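Local coordinates for chitin oligosaccharide binding protein NagB2 (Paenibacillus sp. FPU-7, PDB 7EHU), which binds chitin oligosaccharides, N,N'-diacetylchitobiose and N,N',N''-triacetylchitotriose, as an extracellular solute-binding protein, probably delivering them to an ABC-type sugar importer, at residues A[203-207]-A[236-242]; A[206-211]-A[299-303]; A[225-229]-A[418-422]. Residues are numbered along the deposited sequence.

Interaction 1: A[203-207]-A[236-242]; sequences LANSL and FKRLKDL
Residues 203-207 and 236-242 are both helical, the first within helix 197-212 and the second within helix 230-244. The short axes come within 9.3 Å and their N-to-C directions differ by 133° (signed crossing angle 133°), so the helices run obliquely antiparallel. The register centres on Ala204 and Leu239, whose CA atoms lie 6.4 Å apart.

The contact is apolar. Leu203, Ala204 and Leu207 form one face of the first helix, and all three direct CA-to-CB toward the second. Leu239, in the t,p rotamer, lies among them: its CD1 is 4.0 Å from Leu203 CD2, its CD2 is 3.8 Å from Ala204 CB, and its CB is 3.8 Å from Leu207 CD1. Leu242, in the m,t rotamer, places CD1 4.1 Å from Leu203 CD2 and 4.2 Å from Leu207 CD1.

Two further residues extend the packing. Phe236 starts with CA-to-CB pointing away, yet its m rotamer brings CE1 to 4.2 Å from Ala204 CB. Arg238 contributes aliphatic carbon, its CB lying 3.8 Å from Leu207 CD2, while its guanidinium forms a salt bridge with Asp234 and a cation-pi contact with Trp170.

The i, i+1, i+4 face thus joins two helices within one lobe of the solute-binding-protein fold. With 289 Å² covered and every cross-helix contact made through carbon, cohesion here rests on shape fit and exclusion of water.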
loop_
_atom_site.group_PDB
_atom_site.type_symbol
_atom_site.label_atom_id
_atom_site.label_comp_id
_atom_site.label_asym_id
_atom_site.label_seq_id
_atom_site.Cartn_x
_atom_site.Cartn_y
_atom_site.Cartn_z
ATOM N N LEU A 203 -4.904 4.711 -7.919
ATOM C CA LEU A 203 -5.139 5.910 -8.702
ATOM C C LEU A 203 -6.512 6.487 -8.426
ATOM O O LEU A 203 -6.658 7.703 -8.272
ATOM C CB LEU A 203 -4.967 5.571 -10.179
ATOM C CG LEU A 203 -5.110 6.735 -11.153
ATOM C CD1 LEU A 203 -4.141 7.870 -10.831
ATOM C CD2 LEU A 203 -4.902 6.250 -12.586
ATOM N N ALA A 204 -7.527 5.627 -8.356
ATOM C CA ALA A 204 -8.876 6.101 -8.083
ATOM C C ALA A 204 -8.941 6.829 -6.752
ATOM O O ALA A 204 -9.603 7.867 -6.641
ATOM C CB ALA A 204 -9.855 4.928 -8.094
ATOM N N ASN A 205 -8.271 6.292 -5.728
ATOM C CA ASN A 205 -8.327 6.885 -4.395
ATOM C C ASN A 205 -7.697 8.264 -4.371
ATOM O O ASN A 205 -8.307 9.211 -3.855
ATOM C CB ASN A 205 -8.025 5.779 -3.360
ATOM C CG ASN A 205 -7.910 6.196 -1.892
ATOM O OD1 ASN A 205 -7.117 5.638 -1.125
ATOM N ND2 ASN A 205 -8.528 7.323 -1.546
ATOM N N SER A 206 -6.550 8.440 -5.021
ATOM C CA SER A 206 -5.989 9.785 -5.081
ATOM C C SER A 206 -6.840 10.725 -5.923
ATOM O O SER A 206 -6.904 11.917 -5.615
ATOM C CB SER A 206 -4.522 9.771 -5.503
ATOM O OG SER A 206 -3.695 9.395 -4.416
ATOM N N LEU A 207 -7.512 10.210 -6.961
ATOM C CA LEU A 207 -8.424 11.034 -7.746
ATOM C C LEU A 207 -9.585 11.543 -6.908
ATOM O O LEU A 207 -9.876 12.740 -6.913
ATOM C CB LEU A 207 -8.946 10.267 -8.952
ATOM C CG LEU A 207 -8.137 10.482 -10.223
ATOM C CD1 LEU A 207 -8.465 9.394 -11.248
ATOM C CD2 LEU A 207 -8.421 11.848 -10.802
ATOM N N PHE A 236 -14.341 9.641 -10.269
ATOM C CA PHE A 236 -14.525 8.468 -11.113
ATOM C C PHE A 236 -14.751 8.859 -12.556
ATOM O O PHE A 236 -14.329 8.130 -13.459
ATOM C CB PHE A 236 -15.647 7.596 -10.570
ATOM C CG PHE A 236 -15.266 6.894 -9.309
ATOM C CD1 PHE A 236 -14.407 5.808 -9.336
ATOM C CD2 PHE A 236 -15.701 7.355 -8.085
ATOM C CE1 PHE A 236 -14.021 5.170 -8.161
ATOM C CE2 PHE A 236 -15.317 6.714 -6.919
ATOM C CZ PHE A 236 -14.472 5.624 -6.960
ATOM N N LYS A 237 -15.391 10.010 -12.793
ATOM C CA LYS A 237 -15.466 10.538 -14.150
ATOM C C LYS A 237 -14.080 10.797 -14.722
ATOM O O LYS A 237 -13.815 10.480 -15.886
ATOM C CB LYS A 237 -16.335 11.798 -14.209
ATOM C CG LYS A 237 -17.816 11.482 -13.985
ATOM C CD LYS A 237 -18.761 12.665 -14.164
ATOM C CE LYS A 237 -18.353 13.420 -15.411
ATOM N NZ LYS A 237 -19.151 14.532 -15.926
ATOM N N ARG A 238 -13.187 11.384 -13.937
ATOM C CA ARG A 238 -11.834 11.618 -14.426
ATOM C C ARG A 238 -11.079 10.308 -14.663
ATOM O O ARG A 238 -10.319 10.198 -15.632
ATOM C CB ARG A 238 -11.083 12.531 -13.458
ATOM C CG ARG A 238 -11.586 13.979 -13.436
ATOM C CD ARG A 238 -11.026 14.732 -12.257
ATOM N NE ARG A 238 -11.722 15.987 -11.993
ATOM C CZ ARG A 238 -11.302 17.197 -12.313
ATOM N NH1 ARG A 238 -10.131 17.392 -12.904
ATOM N NH2 ARG A 238 -12.052 18.228 -11.970
ATOM N N LEU A 239 -11.238 9.324 -13.772
ATOM C CA LEU A 239 -10.591 8.031 -13.979
ATOM C C LEU A 239 -11.027 7.430 -15.305
ATOM O O LEU A 239 -10.203 6.969 -16.100
ATOM C CB LEU A 239 -10.954 7.077 -12.844
ATOM C CG LEU A 239 -10.351 5.671 -12.889
ATOM C CD1 LEU A 239 -8.829 5.676 -12.793
ATOM C CD2 LEU A 239 -10.950 4.827 -11.782
ATOM N N LYS A 240 -12.337 7.429 -15.555
ATOM C CA LYS A 240 -12.854 6.932 -16.820
ATOM C C LYS A 240 -12.297 7.726 -17.996
ATOM O O LYS A 240 -11.909 7.140 -19.013
ATOM C CB LYS A 240 -14.385 6.976 -16.772
ATOM C CG LYS A 240 -15.110 6.445 -17.991
ATOM C CD LYS A 240 -14.690 5.032 -18.353
ATOM C CE LYS A 240 -15.481 4.498 -19.538
ATOM N NZ LYS A 240 -15.054 3.117 -19.872
ATOM N N ASP A 241 -12.195 9.054 -17.861
ATOM C CA ASP A 241 -11.683 9.859 -18.968
ATOM C C ASP A 241 -10.223 9.529 -19.273
ATOM O O ASP A 241 -9.821 9.532 -20.439
ATOM C CB ASP A 241 -11.863 11.360 -18.695
ATOM C CG ASP A 241 -11.753 12.202 -19.970
ATOM O OD1 ASP A 241 -12.607 12.030 -20.879
ATOM O OD2 ASP A 241 -10.817 13.028 -20.074
ATOM N N LEU A 242 -9.425 9.201 -18.258
ATOM C CA LEU A 242 -8.043 8.816 -18.519
ATOM C C LEU A 242 -7.975 7.561 -19.381
ATOM O O LEU A 242 -7.076 7.420 -20.216
ATOM C CB LEU A 242 -7.324 8.541 -17.203
ATOM C CG LEU A 242 -7.035 9.726 -16.284
ATOM C CD1 LEU A 242 -6.445 9.227 -14.983
ATOM C CD2 LEU A 242 -6.105 10.735 -16.937
#

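Interaction 2: A[206-211]-A[299-303]; sequences SLFVAT and FPNIG
Helix 197-212 supplies residues 206-211, and the loop between strands 294-297 and 309-320 supplies 299-303, which is extended from Phe299 to Asn301 before phi/psi turns to -89/-24 at Ile302. Two CA pairs set the register, Ser206 with Phe299 at 6.9 Å and Ala210 with Ile302 at 6.2 Å, so one helical turn spans the Phe299-to-Ile302 step.

Phe299, with chi1 at -167° (t) and chi2 at -86°, lays its ring against the helix. Ser206 O and Leu207 N lie over one face; at the ring atoms, Phe299 CD2 is 3.7 Å from Ser206 CB, CE1 is 3.5 Å from Ala210 CB and CZ is 3.6 Å from Leu207 CD2. Ser206 directs CA-to-CB toward the loop, with chi1 at -78° (m). Leu207 begins with CA-to-CB directed away, but chi1 of -93°, between wells, and chi2 of 164° carry CD2 back to the ring. Ile302 adopts m,t, extending CD1 to 3.7 Å from Ala210 CB, 3.8 Å from Thr211 CG2 and 4.4 Å from Leu207 CD2. The p rotamer of Thr211 goes with its OG1 bonding to Ala231 O.

One water joins the backbones: Ile302 N donates to it at 3.0 Å, and it lies 3.3 Å from Ala210 O, within donating range.

Trp170 touches Leu207, Phe299 and Ile302, and Phe273 of strand 271-275 touches Ser206 and Phe299. This is helix-on-loop packing beyond the end of a beta strand, as expected within an alpha/beta lobe of a periplasmic-binding-protein fold.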
loop_
_atom_site.group_PDB
_atom_site.type_symbol
_atom_site.label_atom_id
_atom_site.label_comp_id
_atom_site.label_asym_id
_atom_site.label_seq_id
_atom_site.Cartn_x
_atom_site.Cartn_y
_atom_site.Cartn_z
ATOM N N SER A 206 -6.550 8.440 -5.021
ATOM C CA SER A 206 -5.989 9.785 -5.081
ATOM C C SER A 206 -6.840 10.725 -5.923
ATOM O O SER A 206 -6.904 11.917 -5.615
ATOM C CB SER A 206 -4.522 9.771 -5.503
ATOM O OG SER A 206 -3.695 9.395 -4.416
ATOM N N LEU A 207 -7.512 10.210 -6.961
ATOM C CA LEU A 207 -8.424 11.034 -7.746
ATOM C C LEU A 207 -9.585 11.543 -6.908
ATOM O O LEU A 207 -9.876 12.740 -6.913
ATOM C CB LEU A 207 -8.946 10.267 -8.952
ATOM C CG LEU A 207 -8.137 10.482 -10.223
ATOM C CD1 LEU A 207 -8.465 9.394 -11.248
ATOM C CD2 LEU A 207 -8.421 11.848 -10.802
ATOM N N PHE A 208 -10.283 10.648 -6.192
ATOM C CA PHE A 208 -11.479 11.106 -5.482
ATOM C C PHE A 208 -11.148 11.909 -4.230
ATOM O O PHE A 208 -11.966 12.729 -3.812
ATOM C CB PHE A 208 -12.575 10.038 -5.298
ATOM C CG PHE A 208 -12.254 8.871 -4.383
ATOM C CD1 PHE A 208 -12.153 9.022 -3.006
ATOM C CD2 PHE A 208 -12.194 7.580 -4.898
ATOM C CE1 PHE A 208 -11.937 7.908 -2.192
ATOM C CE2 PHE A 208 -11.974 6.492 -4.083
ATOM C CZ PHE A 208 -11.845 6.661 -2.746
ATOM N N VAL A 209 -9.967 11.724 -3.641
ATOM C CA VAL A 209 -9.555 12.636 -2.584
ATOM C C VAL A 209 -9.191 13.987 -3.187
ATOM O O VAL A 209 -9.506 15.039 -2.619
ATOM C CB VAL A 209 -8.439 12.015 -1.718
ATOM C CG1 VAL A 209 -7.816 13.062 -0.783
ATOM C CG2 VAL A 209 -8.976 10.803 -0.931
ATOM N N ALA A 210 -8.560 13.985 -4.365
ATOM C CA ALA A 210 -8.241 15.247 -5.028
ATOM C C ALA A 210 -9.498 16.020 -5.401
ATOM O O ALA A 210 -9.495 17.256 -5.363
ATOM C CB ALA A 210 -7.397 15.009 -6.283
ATOM N N THR A 211 -10.575 15.325 -5.779
ATOM C CA THR A 211 -11.794 16.017 -6.189
ATOM C C THR A 211 -12.719 16.340 -5.025
ATOM O O THR A 211 -13.383 17.375 -5.056
ATOM C CB THR A 211 -12.570 15.205 -7.231
ATOM O OG1 THR A 211 -12.857 13.910 -6.706
ATOM C CG2 THR A 211 -11.808 15.080 -8.530
ATOM N N PHE A 299 0.458 13.398 -6.560
ATOM C CA PHE A 299 -0.730 13.607 -7.367
ATOM C C PHE A 299 -0.958 15.110 -7.559
ATOM O O PHE A 299 -0.887 15.867 -6.588
ATOM C CB PHE A 299 -1.947 12.951 -6.697
ATOM C CG PHE A 299 -3.126 12.874 -7.621
ATOM C CD1 PHE A 299 -4.012 13.943 -7.733
ATOM C CD2 PHE A 299 -3.318 11.770 -8.435
ATOM C CE1 PHE A 299 -5.056 13.903 -8.629
ATOM C CE2 PHE A 299 -4.359 11.742 -9.333
ATOM C CZ PHE A 299 -5.225 12.807 -9.422
ATOM N N PRO A 300 -1.219 15.573 -8.779
ATOM C CA PRO A 300 -1.308 17.021 -9.027
ATOM C C PRO A 300 -2.585 17.655 -8.481
ATOM O O PRO A 300 -3.601 17.003 -8.258
ATOM C CB PRO A 300 -1.291 17.114 -10.555
ATOM C CG PRO A 300 -1.881 15.793 -11.009
ATOM C CD PRO A 300 -1.356 14.785 -10.020
ATOM N N ASN A 301 -2.532 18.969 -8.309
ATOM C CA ASN A 301 -3.634 19.721 -7.704
ATOM C C ASN A 301 -4.770 19.963 -8.697
ATOM O O ASN A 301 -4.567 20.547 -9.774
ATOM C CB ASN A 301 -3.113 21.045 -7.142
ATOM C CG ASN A 301 -2.201 20.869 -5.936
ATOM O OD1 ASN A 301 -2.255 19.852 -5.244
ATOM N ND2 ASN A 301 -1.326 21.829 -5.715
ATOM N N ILE A 302 -5.973 19.521 -8.321
ATOM C CA ILE A 302 -7.182 19.772 -9.102
ATOM C C ILE A 302 -7.853 21.079 -8.706
ATOM O O ILE A 302 -8.579 21.657 -9.525
ATOM C CB ILE A 302 -8.151 18.577 -8.991
ATOM C CG1 ILE A 302 -7.638 17.416 -9.849
ATOM C CG2 ILE A 302 -9.590 18.955 -9.405
ATOM C CD1 ILE A 302 -8.379 16.114 -9.665
ATOM N N GLY A 303 -7.624 21.561 -7.485
ATOM C CA GLY A 303 -8.247 22.765 -6.974
ATOM C C GLY A 303 -9.316 22.400 -5.966
ATOM O O GLY A 303 -10.296 21.738 -6.325
HETATM O O HOH W 1 -6.422 18.357 -5.645
#

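Interaction 3: A[225-229]-A[418-422]; sequences TKWTD and VEKMQ
Trp227 overlaps Met421 with the face of its indole: Met421 CB sits 3.9 Å from the centroid of the five-membered ring, 22° off the normal, a CH-pi contact, with Trp227 CG to Met421 CB at 3.6 Å. The all-m rotamer of Met421 also places its SD 5.2 Å from the centroid of the six-membered ring, a Met-aromatic contact. Trp227 itself has chi1 of -69° (m) and chi2 of 93°; its CB is 4.4 Å from Val418 CB, while its O lies 3.2 Å from Val418 CG1.

Trp227 lies in a type I beta turn, Lys226 to Asp229, closed by Asp229 N to Lys226 O at 3.0 Å and by Lys226 N to Asp229 OD1 at 3.1 Å. Asp229 occupies the N-cap position of helix 230-244, but its side chain makes no capping bond. Residues 418-422 lie in helix 414-430, and Thr228 and Val418 have the nearest CA atoms, 5.0 Å apart. Thr228 reaches the helix with CG2, 3.5 Å from Val418 O and 4.0 Å from Gln422 CB.

Gln422, with chi1 t and chi2 p, turns its amide to the turn. Its OE1 accepts from Trp227 N at 2.8 Å with an angle of 155°; its NE2 donates to a water, 3.0 Å away, that in turn donates to Thr225 O at 2.7 Å.

Phe220 stacks with Trp227, whose NE1 bonds to Gln425 OE1, while Phe236 touches both Trp227 and Val418. The 393 Å² covered thus combines apolar overlap with a large share from Gln422, whose bond from Trp227 N fixes the turn directionally against the C-terminal helix.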
loop_
_atom_site.group_PDB
_atom_site.type_symbol
_atom_site.label_atom_id
_atom_site.label_comp_id
_atom_site.label_asym_id
_atom_site.label_seq_id
_atom_site.Cartn_x
_atom_site.Cartn_y
_atom_site.Cartn_z
ATOM N N THR A 225 -20.951 11.125 4.568
ATOM C CA THR A 225 -20.713 11.394 3.159
ATOM C C THR A 225 -21.133 10.154 2.384
ATOM O O THR A 225 -21.340 9.086 2.960
ATOM C CB THR A 225 -19.231 11.695 2.919
ATOM O OG1 THR A 225 -18.488 10.504 3.212
ATOM C CG2 THR A 225 -18.750 12.845 3.797
ATOM N N LYS A 226 -21.266 10.287 1.069
ATOM C CA LYS A 226 -21.699 9.181 0.231
ATOM C C LYS A 226 -20.826 9.088 -1.011
ATOM O O LYS A 226 -20.336 10.099 -1.533
ATOM C CB LYS A 226 -23.150 9.367 -0.226
ATOM C CG LYS A 226 -24.167 9.342 0.900
ATOM C CD LYS A 226 -25.588 9.476 0.347
ATOM C CE LYS A 226 -26.569 9.918 1.413
ATOM N NZ LYS A 226 -26.742 8.867 2.443
ATOM N N TRP A 227 -20.698 7.859 -1.514
ATOM C CA TRP A 227 -19.990 7.641 -2.771
ATOM C C TRP A 227 -20.660 8.405 -3.904
ATOM O O TRP A 227 -19.993 8.787 -4.878
ATOM C CB TRP A 227 -19.978 6.146 -3.086
ATOM C CG TRP A 227 -19.128 5.337 -2.151
ATOM C CD1 TRP A 227 -19.530 4.706 -1.009
ATOM C CD2 TRP A 227 -17.734 5.045 -2.294
ATOM N NE1 TRP A 227 -18.474 4.041 -0.428
ATOM C CE2 TRP A 227 -17.360 4.244 -1.196
ATOM C CE3 TRP A 227 -16.760 5.395 -3.235
ATOM C CZ2 TRP A 227 -16.066 3.775 -1.028
ATOM C CZ3 TRP A 227 -15.475 4.932 -3.057
ATOM C CH2 TRP A 227 -15.137 4.141 -1.963
ATOM N N THR A 228 -21.974 8.647 -3.783
ATOM C CA THR A 228 -22.736 9.355 -4.801
ATOM C C THR A 228 -22.586 10.873 -4.727
ATOM O O THR A 228 -23.148 11.573 -5.579
ATOM C CB THR A 228 -24.225 8.999 -4.659
ATOM O OG1 THR A 228 -24.607 9.184 -3.293
ATOM C CG2 THR A 228 -24.514 7.555 -5.081
ATOM N N ASP A 229 -21.875 11.402 -3.739
ATOM C CA ASP A 229 -21.662 12.842 -3.674
ATOM C C ASP A 229 -21.021 13.318 -4.975
ATOM O O ASP A 229 -20.099 12.669 -5.485
ATOM C CB ASP A 229 -20.758 13.151 -2.480
ATOM C CG ASP A 229 -21.485 13.017 -1.139
ATOM O OD1 ASP A 229 -20.800 13.087 -0.090
ATOM O OD2 ASP A 229 -22.734 12.870 -1.129
ATOM N N VAL A 418 -20.977 4.701 -8.653
ATOM C CA VAL A 418 -21.163 5.289 -7.329
ATOM C C VAL A 418 -22.483 4.819 -6.718
ATOM O O VAL A 418 -22.587 4.678 -5.496
ATOM C CB VAL A 418 -21.009 6.826 -7.322
ATOM C CG1 VAL A 418 -19.557 7.248 -7.668
ATOM C CG2 VAL A 418 -22.016 7.508 -8.263
ATOM N N GLU A 419 -23.503 4.560 -7.548
ATOM C CA GLU A 419 -24.766 4.017 -7.044
ATOM C C GLU A 419 -24.551 2.637 -6.424
ATOM O O GLU A 419 -25.037 2.348 -5.318
ATOM C CB GLU A 419 -25.797 3.963 -8.190
ATOM C CG GLU A 419 -27.137 3.314 -7.849
ATOM C CD GLU A 419 -28.034 3.053 -9.070
ATOM O OE1 GLU A 419 -27.612 2.372 -10.031
ATOM O OE2 GLU A 419 -29.183 3.529 -9.060
ATOM N N LYS A 420 -23.821 1.770 -7.133
ATOM C CA LYS A 420 -23.512 0.437 -6.623
ATOM C C LYS A 420 -22.693 0.522 -5.340
ATOM O O LYS A 420 -22.945 -0.212 -4.377
ATOM C CB LYS A 420 -22.765 -0.332 -7.719
ATOM C CG LYS A 420 -22.332 -1.762 -7.413
ATOM C CD LYS A 420 -21.548 -2.329 -8.610
ATOM C CE LYS A 420 -20.846 -3.649 -8.305
ATOM N NZ LYS A 420 -19.718 -3.960 -9.270
ATOM N N MET A 421 -21.735 1.443 -5.294
ATOM C CA MET A 421 -20.896 1.593 -4.109
ATOM C C MET A 421 -21.698 2.066 -2.917
ATOM O O MET A 421 -21.508 1.573 -1.805
ATOM C CB MET A 421 -19.757 2.553 -4.406
ATOM C CG MET A 421 -18.649 2.013 -5.267
ATOM S SD MET A 421 -18.002 0.392 -4.719
ATOM C CE MET A 421 -17.545 0.688 -3.097
ATOM N N GLN A 422 -22.611 3.011 -3.118
ATOM C CA GLN A 422 -23.381 3.470 -1.965
ATOM C C GLN A 422 -24.355 2.397 -1.485
ATOM O O GLN A 422 -24.618 2.298 -0.281
ATOM C CB GLN A 422 -24.119 4.774 -2.270
ATOM C CG GLN A 422 -24.678 5.466 -1.022
ATOM C CD GLN A 422 -23.602 5.713 0.031
ATOM O OE1 GLN A 422 -22.475 6.060 -0.300
ATOM N NE2 GLN A 422 -23.944 5.527 1.299
HETATM O O HOH W 2 -22.180 6.614 3.485
#

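All three contacts lie on the same side of the chain's centre. The centres of interactions 1 and 2 are about 9 Å apart, and both use Ser206 and Leu207 of helix 197-212, which packs on helix 230-244 in one and on the 299-303 loop in the other. The centre of interaction 3 is about 15 Å and 18 Å from theirs, joined through Phe236 CZ to Trp227 CZ3 at 4.1 Å and Phe208 CE2 to Trp227 CZ3 at 4.0 Å. Along the chain it crosses both, tying the 225-229 turn to the distant C-terminal helix. The side chains of Ala204, Ser206 and Trp227 lie about 11, 10 and 12 Å from a bound NAG, setting this continuous packing back from the sugar.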